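Side-chain contacts in uncharacterized protein YLR132C (PDB 6PFQ), which is the U6 snRNA phosphodiesterase Usb1, a 2H-superfamily enzyme that probably acts as an exoribonuclease on U6 snRNA: residues V117-S120 with E121-G125; V148-N151 with N152-V155; D177-R180 with N181-T185. One frame throughout, in Å; residues are numbered along the deposited sequence.

Contact 1: residues V117-S120 with E121-G125; sequences VGLS and EPARG. Unlike the reference sequence in segment 121-125: Pro-122 (reference Gln).
Arg-124, in the first turn of helix 121-137, reaches back along the end of strand 112-119 and closes on the carbonyl of Leu-119. Its CB lies 3.7 Å from Ser-120 O. CG, set anti to the carbonyl carbon (chi1 -59°), comes to 3.3 Å from Ser-120 O and also packs on Leu-119 CB, and the extended chain carries CD past Leu-119 O. NE then donates to Leu-119 O at 2.7 Å, nearly straight at 162°, with the oxygen at the edge of the guanidinium and 5° out of its plane. NH2 adds a weak bond to that oxygen, while NH1 turns to Leu-150 O. A leucine in place of Arg-124 would probably leave Leu-119 O without its side-chain donor and the 148-151 loop without this tie to the helix. Ser-120 is the N-cap: Ser-120 OG accepts from Ala-123 N at 3.3 Å. Arg-124 N donates to Ser-120 O at 2.9 Å. Leu-119 CD2 meets Ala-123 CB at 3.8 Å. The strand-to-helix turn is anchored between two strands, since Gly-118 and Ser-120 bond through their backbones to Ser-99 and Ala-97 of strand 94-99, while Val-117 pairs with Val-155 of strand 154-161.

Contact 2: residues V148-N151 with N152-V155; sequences VGLN and NLHV
Gly-149 and Asn-152 bracket a tight turn leading into strand 154-161, with Asn-152 N donating to Gly-149 O at 2.9 Å. This i to i+3 bond, with Leu-150 and Asn-151 at the two corners and both in helical phi/psi, defines a type I beta-turn. The side chain of Asn-152 folds back to brace the turn: Asn-152 OD1 accepts from Gly-149 N at 2.9 Å, the donor standing above the plane of the side-chain carbonyl, 35° out of it. Gly-149 is thereby gripped at both its N-H and its C=O by one residue. With chi1 at 57°, CG of Asn-152 stands between the backbone N and the carbonyl carbon, which brings the amide to Gly-149. Its ND2 is held in turn by Pro-147 O, and these two bonds fix which way round the amide lies. The amide of Asn-151 runs alongside and points the same way. Leu-150 and Leu-153 also lie side by side, pointing the same way, CD2 to CD1 4.0 Å, and both pack on Leu-131 of helix 121-137. UMP, not bound here, is contacted by Asn-152 and His-154 in another structure of the protein; the braced turn is consistent with presetting these side chains. The imidazole of His-154 is oriented by a bond inside segment 152-155: His-154 ND1 donates to Asn-152 O, in the ring plane, at 2.8 Å and nearly straight at 167°.

Contact 3: residues D177-R180 with N181-T185; sequences DSLR and NLVAT
Leu-179 and Val-183 meet one turn apart on helix 169-186, on the buried side of a regular alpha-helix. Four successive i to i+4 backbone bonds run from Asn-181 N to Asp-177 O through Ala-184 N to Arg-180 O; among them Val-183 N reaches Leu-179 O at 3.0 Å. On the packed side the side chains of Leu-179 and Val-183 cross at an angle, Leu-179 CD1 to Val-183 CG1 4.0 Å. Leu-179 reaches the valine because its CG is anti to the backbone N (chi1 171°), beside the carbonyl carbon. The other branch of the valine, Val-183 CG2, rests 3.5 Å from Arg-180 O. This side packs on helix 20-39 through Met-37, which meets Leu-179, Leu-182 and Val-183, and on the loop after it.

Polar ties mark the margin. Arg-180 NH1 forms a salt bridge with Asp-177 OD1 at 3.0 Å, the acid oxygen lying close to the guanidinium plane, while NH2 binds Val-104 O; the arginine thus joins its own helix to strand 102-106. Ser-178 OG is engaged by Arg-42. The solvent side is looser. At exposed Asn-181 a water bridges the turn, donating to Ser-178 O and accepting from Asn-181 ND2 at 3.0 Å. One turn on, Asn-181 O takes two donors from Thr-185, the backbone N at 2.9 Å and OG1 at 3.0 Å, arriving from opposite faces of the carbonyl plane.

In the fold
Contacts 1 and 2 form one neighbourhood, their centres 8 Å apart, whereas contact 3 stands off at 22 Å from the first and 20 Å from the second. Strands 112-119 and 154-161 are sheet neighbours, and Leu-119 CD1 packs 3.7 Å from His-154 C. Contact 2 supplies Asn-152 and His-154 to the UMP site. Contact 1 borders it, with Gly-118 about 4 Å from the side chain of His-154 and the side chain of Arg-124 about 6 Å from that of Asn-152. Contact 3 is more remote: the side chain of Arg-180 is about 10 Å from those of Asn-152 and of His-154. Contact 3 touches neither of the others, its nearest atoms about 9 Å from contact 1 and about 10 Å from contact 2.

Contact 1: residues V117-S120 with E121-G125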
ATOM      1  N   VAL A 117      -5.297  -4.649   3.804  1.00 20.73           N
ATOM      2  CA  VAL A 117      -6.661  -4.987   3.376  1.00 21.16           C
ATOM      3  C   VAL A 117      -6.846  -4.479   1.953  1.00 22.99           C
ATOM      4  O   VAL A 117      -6.352  -3.402   1.600  1.00 22.53           O
ATOM      5  CB  VAL A 117      -7.725  -4.375   4.328  1.00 21.52           C
ATOM      6  CG1 VAL A 117      -9.153  -4.916   3.941  1.00 17.88           C
ATOM      7  CG2 VAL A 117      -7.350  -4.713   5.816  1.00 23.35           C
ATOM      8  N   GLY A 118      -7.496  -5.285   1.108  1.00 19.86           N
ATOM      9  CA  GLY A 118      -7.712  -4.873  -0.268  1.00 18.30           C
ATOM     10  C   GLY A 118      -8.737  -3.752  -0.416  1.00 21.68           C
ATOM     11  O   GLY A 118      -9.650  -3.572   0.395  1.00 22.94           O
ATOM     12  N   LEU A 119      -8.609  -2.986  -1.500  1.00 21.79           N
ATOM     13  CA  LEU A 119      -9.609  -1.943  -1.738  1.00 19.27           C
ATOM     14  C   LEU A 119     -10.958  -2.536  -2.133  1.00 25.21           C
ATOM     15  O   LEU A 119     -11.039  -3.588  -2.786  1.00 20.93           O
ATOM     16  CB  LEU A 119      -9.158  -1.008  -2.856  1.00 20.73           C
ATOM     17  CG  LEU A 119      -8.540   0.321  -2.337  1.00 23.10           C
ATOM     18  CD1 LEU A 119      -7.276   0.027  -1.474  1.00 23.29           C
ATOM     19  CD2 LEU A 119      -8.175   1.244  -3.503  1.00 22.43           C
ATOM     20  N   SER A 120     -12.021  -1.811  -1.778  1.00 24.82           N
ATOM     21  CA  SER A 120     -13.373  -2.226  -2.167  1.00 22.30           C
ATOM     22  C   SER A 120     -13.573  -2.163  -3.687  1.00 25.56           C
ATOM     23  O   SER A 120     -12.827  -1.516  -4.437  1.00 23.91           O
ATOM     24  CB  SER A 120     -14.412  -1.328  -1.479  1.00 27.80           C
ATOM     25  OG  SER A 120     -14.414  -0.052  -2.092  1.00 25.74           O
ATOM     26  N   GLU A 121     -14.604  -2.886  -4.146  1.00 24.50           N
ATOM     27  CA  GLU A 121     -14.888  -2.912  -5.579  1.00 23.85           C
ATOM     28  C   GLU A 121     -15.118  -1.515  -6.145  1.00 26.31           C
ATOM     29  O   GLU A 121     -14.528  -1.201  -7.189  1.00 26.66           O
ATOM     30  CB  GLU A 121     -16.089  -3.823  -5.860  1.00 24.44           C
ATOM     31  CG  GLU A 121     -16.224  -4.064  -7.336  1.00 27.64           C
ATOM     32  CD  GLU A 121     -17.428  -4.950  -7.670  1.00 39.86           C
ATOM     33  OE1 GLU A 121     -18.369  -5.042  -6.859  1.00 39.72           O
ATOM     34  OE2 GLU A 121     -17.387  -5.563  -8.736  1.00 42.39           O
ATOM     35  N   PRO A 122     -15.913  -0.639  -5.526  1.00 24.91           N
ATOM     36  CA  PRO A 122     -16.052   0.718  -6.096  1.00 28.65           C
ATOM     37  C   PRO A 122     -14.759   1.517  -6.065  1.00 28.20           C
ATOM     38  O   PRO A 122     -14.491   2.271  -7.002  1.00 26.55           O
ATOM     39  CB  PRO A 122     -17.127   1.370  -5.214  1.00 31.14           C
ATOM     40  CG  PRO A 122     -17.845   0.234  -4.542  1.00 33.86           C
ATOM     41  CD  PRO A 122     -16.808  -0.841  -4.362  1.00 27.21           C
ATOM     42  N   ALA A 123     -13.935   1.367  -5.026  1.00 25.93           N
ATOM     43  CA  ALA A 123     -12.659   2.079  -5.011  1.00 24.22           C
ATOM     44  C   ALA A 123     -11.759   1.613  -6.148  1.00 32.05           C
ATOM     45  O   ALA A 123     -11.140   2.432  -6.836  1.00 28.59           O
ATOM     46  CB  ALA A 123     -11.958   1.899  -3.650  1.00 25.05           C
ATOM     47  N   ARG A 124     -11.683   0.302  -6.385  1.00 24.46           N
ATOM     48  CA  ARG A 124     -10.861  -0.157  -7.503  1.00 24.88           C
ATOM     49  C   ARG A 124     -11.406   0.346  -8.824  1.00 26.65           C
ATOM     50  O   ARG A 124     -10.634   0.743  -9.710  1.00 26.68           O
ATOM     51  CB  ARG A 124     -10.776  -1.681  -7.512  1.00 26.09           C
ATOM     52  CG  ARG A 124     -10.152  -2.189  -6.176  1.00 26.69           C
ATOM     53  CD  ARG A 124      -9.654  -3.643  -6.288  1.00 24.75           C
ATOM     54  NE  ARG A 124      -9.549  -4.293  -4.978  1.00 23.09           N
ATOM     55  CZ  ARG A 124      -8.887  -5.430  -4.754  1.00 24.69           C
ATOM     56  NH1 ARG A 124      -8.159  -5.999  -5.730  1.00 22.89           N
ATOM     57  NH2 ARG A 124      -8.907  -5.975  -3.548  1.00 23.91           N
ATOM     58  N   GLY A 125     -12.732   0.331  -8.973  1.00 25.14           N
ATOM     59  CA  GLY A 125     -13.335   0.753 -10.230  1.00 27.20           C
ATOM     60  C   GLY A 125     -13.031   2.201 -10.555  1.00 30.90           C
ATOM     61  O   GLY A 125     -12.746   2.537 -11.705  1.00 28.53           O
TER

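Contact 2: residues V148-N151 with N152-V155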
ATOM      1  N   VAL A 148       1.793  -3.610  -9.816  1.00 30.38           N
ATOM      2  CA  VAL A 148       0.647  -3.017  -9.153  1.00 31.12           C
ATOM      3  C   VAL A 148      -0.489  -3.055 -10.154  1.00 35.41           C
ATOM      4  O   VAL A 148      -0.295  -2.661 -11.309  1.00 33.86           O
ATOM      5  CB  VAL A 148       0.942  -1.579  -8.699  1.00 30.22           C
ATOM      6  CG1 VAL A 148      -0.333  -0.890  -8.312  1.00 35.95           C
ATOM      7  CG2 VAL A 148       1.956  -1.595  -7.564  1.00 35.30           C
ATOM      8  N   GLY A 149      -1.656  -3.543  -9.735  1.00 30.50           N
ATOM      9  CA  GLY A 149      -2.772  -3.605 -10.657  1.00 32.02           C
ATOM     10  C   GLY A 149      -4.085  -3.691  -9.918  1.00 31.75           C
ATOM     11  O   GLY A 149      -4.123  -3.793  -8.693  1.00 27.22           O
ATOM     12  N   LEU A 150      -5.177  -3.699 -10.692  1.00 31.68           N
ATOM     13  CA  LEU A 150      -6.504  -3.765 -10.093  1.00 29.58           C
ATOM     14  C   LEU A 150      -6.629  -4.955  -9.158  1.00 28.87           C
ATOM     15  O   LEU A 150      -7.298  -4.877  -8.124  1.00 31.15           O
ATOM     16  CB  LEU A 150      -7.590  -3.865 -11.178  1.00 33.09           C
ATOM     17  CG  LEU A 150      -8.069  -2.547 -11.790  1.00 48.63           C
ATOM     18  CD1 LEU A 150      -9.073  -2.804 -12.929  1.00 52.07           C
ATOM     19  CD2 LEU A 150      -8.682  -1.633 -10.740  1.00 35.53           C
ATOM     20  N   ASN A 151      -5.968  -6.056  -9.488  1.00 28.76           N
ATOM     21  CA  ASN A 151      -6.119  -7.255  -8.689  1.00 26.98           C
ATOM     22  C   ASN A 151      -5.481  -7.138  -7.320  1.00 27.74           C
ATOM     23  O   ASN A 151      -5.837  -7.925  -6.441  1.00 26.37           O
ATOM     24  CB  ASN A 151      -5.487  -8.437  -9.428  1.00 30.77           C
ATOM     25  CG  ASN A 151      -3.974  -8.309  -9.528  1.00 45.36           C
ATOM     26  OD1 ASN A 151      -3.452  -7.238  -9.834  1.00 44.44           O
ATOM     27  ND2 ASN A 151      -3.262  -9.407  -9.272  1.00 52.75           N
ATOM     28  N   ASN A 152      -4.546  -6.196  -7.096  1.00 26.67           N
ATOM     29  CA  ASN A 152      -3.886  -6.191  -5.792  1.00 23.85           C
ATOM     30  C   ASN A 152      -3.875  -4.824  -5.123  1.00 24.04           C
ATOM     31  O   ASN A 152      -3.130  -4.645  -4.165  1.00 21.80           O
ATOM     32  CB  ASN A 152      -2.449  -6.747  -5.859  1.00 21.79           C
ATOM     33  CG  ASN A 152      -1.552  -5.988  -6.870  1.00 27.54           C
ATOM     34  OD1 ASN A 152      -1.690  -4.762  -7.072  1.00 24.88           O
ATOM     35  ND2 ASN A 152      -0.623  -6.723  -7.498  1.00 31.27           N
ATOM     36  N   LEU A 153      -4.727  -3.883  -5.539  1.00 22.33           N
ATOM     37  CA  LEU A 153      -4.795  -2.610  -4.819  1.00 19.79           C
ATOM     38  C   LEU A 153      -5.110  -2.856  -3.359  1.00 23.31           C
ATOM     39  O   LEU A 153      -6.030  -3.610  -3.056  1.00 20.64           O
ATOM     40  CB  LEU A 153      -5.872  -1.694  -5.400  1.00 21.83           C
ATOM     41  CG  LEU A 153      -5.541  -1.167  -6.812  1.00 24.58           C
ATOM     42  CD1 LEU A 153      -6.813  -0.446  -7.357  1.00 24.76           C
ATOM     43  CD2 LEU A 153      -4.320  -0.222  -6.736  1.00 25.22           C
ATOM     44  N   HIS A 154      -4.375  -2.195  -2.459  1.00 21.38           N
ATOM     45  CA  HIS A 154      -4.567  -2.438  -1.029  1.00 20.49           C
ATOM     46  C   HIS A 154      -4.075  -1.242  -0.221  1.00 24.67           C
ATOM     47  O   HIS A 154      -3.381  -0.368  -0.732  1.00 22.79           O
ATOM     48  CB  HIS A 154      -3.810  -3.697  -0.589  1.00 19.27           C
ATOM     49  CG  HIS A 154      -2.320  -3.573  -0.737  1.00 18.05           C
ATOM     50  ND1 HIS A 154      -1.668  -3.766  -1.943  1.00 22.51           N
ATOM     51  CD2 HIS A 154      -1.355  -3.282   0.175  1.00 20.36           C
ATOM     52  CE1 HIS A 154      -0.358  -3.620  -1.763  1.00 23.16           C
ATOM     53  NE2 HIS A 154      -0.149  -3.306  -0.495  1.00 21.06           N
ATOM     54  N   VAL A 155      -4.443  -1.219   1.069  1.00 20.19           N
ATOM     55  CA  VAL A 155      -3.790  -0.355   2.057  1.00 22.46           C
ATOM     56  C   VAL A 155      -3.077  -1.245   3.056  1.00 23.11           C
ATOM     57  O   VAL A 155      -3.709  -2.128   3.638  1.00 22.19           O
ATOM     58  CB  VAL A 155      -4.802   0.524   2.806  1.00 20.68           C
ATOM     59  CG1 VAL A 155      -4.078   1.303   3.975  1.00 18.31           C
ATOM     60  CG2 VAL A 155      -5.550   1.434   1.805  1.00 23.15           C
TER

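Contact 3: residues D177-R180 with N181-T185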
ATOM      1  N   ASP A 177       2.524 -18.416   4.152  1.00 26.50           N
ATOM      2  CA  ASP A 177       1.153 -18.884   3.942  1.00 27.62           C
ATOM      3  C   ASP A 177       0.472 -19.279   5.252  1.00 26.90           C
ATOM      4  O   ASP A 177      -0.727 -19.037   5.427  1.00 28.24           O
ATOM      5  CB  ASP A 177       1.166 -20.046   2.942  1.00 30.37           C
ATOM      6  CG  ASP A 177       1.414 -19.550   1.503  1.00 37.67           C
ATOM      7  OD1 ASP A 177       1.000 -18.413   1.174  1.00 43.28           O
ATOM      8  OD2 ASP A 177       2.027 -20.284   0.708  1.00 45.46           O
ATOM      9  N   SER A 178       1.197 -19.839   6.207  1.00 26.70           N
ATOM     10  CA  SER A 178       0.543 -20.101   7.483  1.00 29.49           C
ATOM     11  C   SER A 178       0.335 -18.811   8.276  1.00 29.67           C
ATOM     12  O   SER A 178      -0.602 -18.721   9.067  1.00 29.31           O
ATOM     13  CB  SER A 178       1.318 -21.130   8.305  1.00 33.11           C
ATOM     14  OG  SER A 178       2.603 -20.711   8.658  1.00 35.20           O
ATOM     15  N   LEU A 179       1.170 -17.793   8.073  1.00 26.70           N
ATOM     16  CA  LEU A 179       0.875 -16.503   8.700  1.00 27.78           C
ATOM     17  C   LEU A 179      -0.396 -15.897   8.109  1.00 24.27           C
ATOM     18  O   LEU A 179      -1.255 -15.386   8.840  1.00 24.89           O
ATOM     19  CB  LEU A 179       2.063 -15.536   8.525  1.00 26.58           C
ATOM     20  CG  LEU A 179       1.847 -14.072   8.930  1.00 24.07           C
ATOM     21  CD1 LEU A 179       1.471 -13.925  10.416  1.00 23.29           C
ATOM     22  CD2 LEU A 179       3.104 -13.213   8.554  1.00 22.15           C
ATOM     23  N   ARG A 180      -0.527 -15.940   6.774  1.00 24.06           N
ATOM     24  CA  ARG A 180      -1.740 -15.457   6.128  1.00 22.57           C
ATOM     25  C   ARG A 180      -2.966 -16.198   6.660  1.00 28.13           C
ATOM     26  O   ARG A 180      -4.002 -15.581   6.965  1.00 27.85           O
ATOM     27  CB  ARG A 180      -1.638 -15.649   4.621  1.00 21.20           C
ATOM     28  CG  ARG A 180      -0.642 -14.665   3.965  1.00 25.29           C
ATOM     29  CD  ARG A 180      -0.285 -15.164   2.568  1.00 25.37           C
ATOM     30  NE  ARG A 180       0.363 -14.102   1.783  1.00 26.77           N
ATOM     31  CZ  ARG A 180       1.047 -14.334   0.673  1.00 25.26           C
ATOM     32  NH1 ARG A 180       1.199 -15.605   0.259  1.00 25.73           N
ATOM     33  NH2 ARG A 180       1.592 -13.314  -0.006  1.00 22.41           N
ATOM     34  N   ASN A 181      -2.864 -17.522   6.799  1.00 26.61           N
ATOM     35  CA  ASN A 181      -4.003 -18.270   7.333  1.00 28.74           C
ATOM     36  C   ASN A 181      -4.272 -17.908   8.784  1.00 31.04           C
ATOM     37  O   ASN A 181      -5.427 -17.865   9.210  1.00 31.07           O
ATOM     38  CB  ASN A 181      -3.768 -19.784   7.219  1.00 28.96           C
ATOM     39  CG  ASN A 181      -4.891 -20.600   7.883  1.00 37.85           C
ATOM     40  OD1 ASN A 181      -5.995 -20.660   7.376  1.00 42.19           O
ATOM     41  ND2 ASN A 181      -4.611 -21.179   9.045  1.00 46.70           N
ATOM     42  N   LEU A 182      -3.216 -17.700   9.566  1.00 27.13           N
ATOM     43  CA  LEU A 182      -3.392 -17.407  10.982  1.00 28.74           C
ATOM     44  C   LEU A 182      -4.119 -16.079  11.198  1.00 27.23           C
ATOM     45  O   LEU A 182      -5.076 -16.010  11.979  1.00 30.34           O
ATOM     46  CB  LEU A 182      -2.038 -17.424  11.685  1.00 25.37           C
ATOM     47  CG  LEU A 182      -2.076 -17.041  13.159  1.00 27.43           C
ATOM     48  CD1 LEU A 182      -2.950 -18.037  13.949  1.00 26.23           C
ATOM     49  CD2 LEU A 182      -0.639 -16.913  13.726  1.00 27.41           C
ATOM     50  N   VAL A 183      -3.685 -15.007  10.514  1.00 27.72           N
ATOM     51  CA  VAL A 183      -4.349 -13.728  10.766  1.00 29.89           C
ATOM     52  C   VAL A 183      -5.781 -13.782  10.270  1.00 32.90           C
ATOM     53  O   VAL A 183      -6.691 -13.216  10.917  1.00 27.79           O
ATOM     54  CB  VAL A 183      -3.598 -12.518  10.170  1.00 31.07           C
ATOM     55  CG1 VAL A 183      -2.223 -12.397  10.794  1.00 28.65           C
ATOM     56  CG2 VAL A 183      -3.492 -12.577   8.628  1.00 27.03           C
ATOM     57  N   ALA A 184      -6.033 -14.525   9.182  1.00 29.31           N
ATOM     58  CA  ALA A 184      -7.399 -14.625   8.672  1.00 30.80           C
ATOM     59  C   ALA A 184      -8.301 -15.436   9.604  1.00 35.15           C
ATOM     60  O   ALA A 184      -9.475 -15.097   9.794  1.00 35.78           O
ATOM     61  CB  ALA A 184      -7.379 -15.235   7.267  1.00 29.99           C
ATOM     62  N   THR A 185      -7.797 -16.516  10.177  1.00 33.26           N
ATOM     63  CA  THR A 185      -8.667 -17.376  10.984  1.00 36.17           C
ATOM     64  C   THR A 185      -8.792 -16.911  12.426  1.00 36.75           C
ATOM     65  O   THR A 185      -9.856 -17.084  13.040  1.00 37.90           O
ATOM     66  CB  THR A 185      -8.153 -18.822  10.994  1.00 35.25           C
ATOM     67  OG1 THR A 185      -6.873 -18.852  11.605  1.00 43.75           O
ATOM     68  CG2 THR A 185      -8.003 -19.361   9.617  1.00 33.67           C
TER
HETATM   69  O   HOH W   1      -1.836 -20.903  10.245  1.00 36.28           O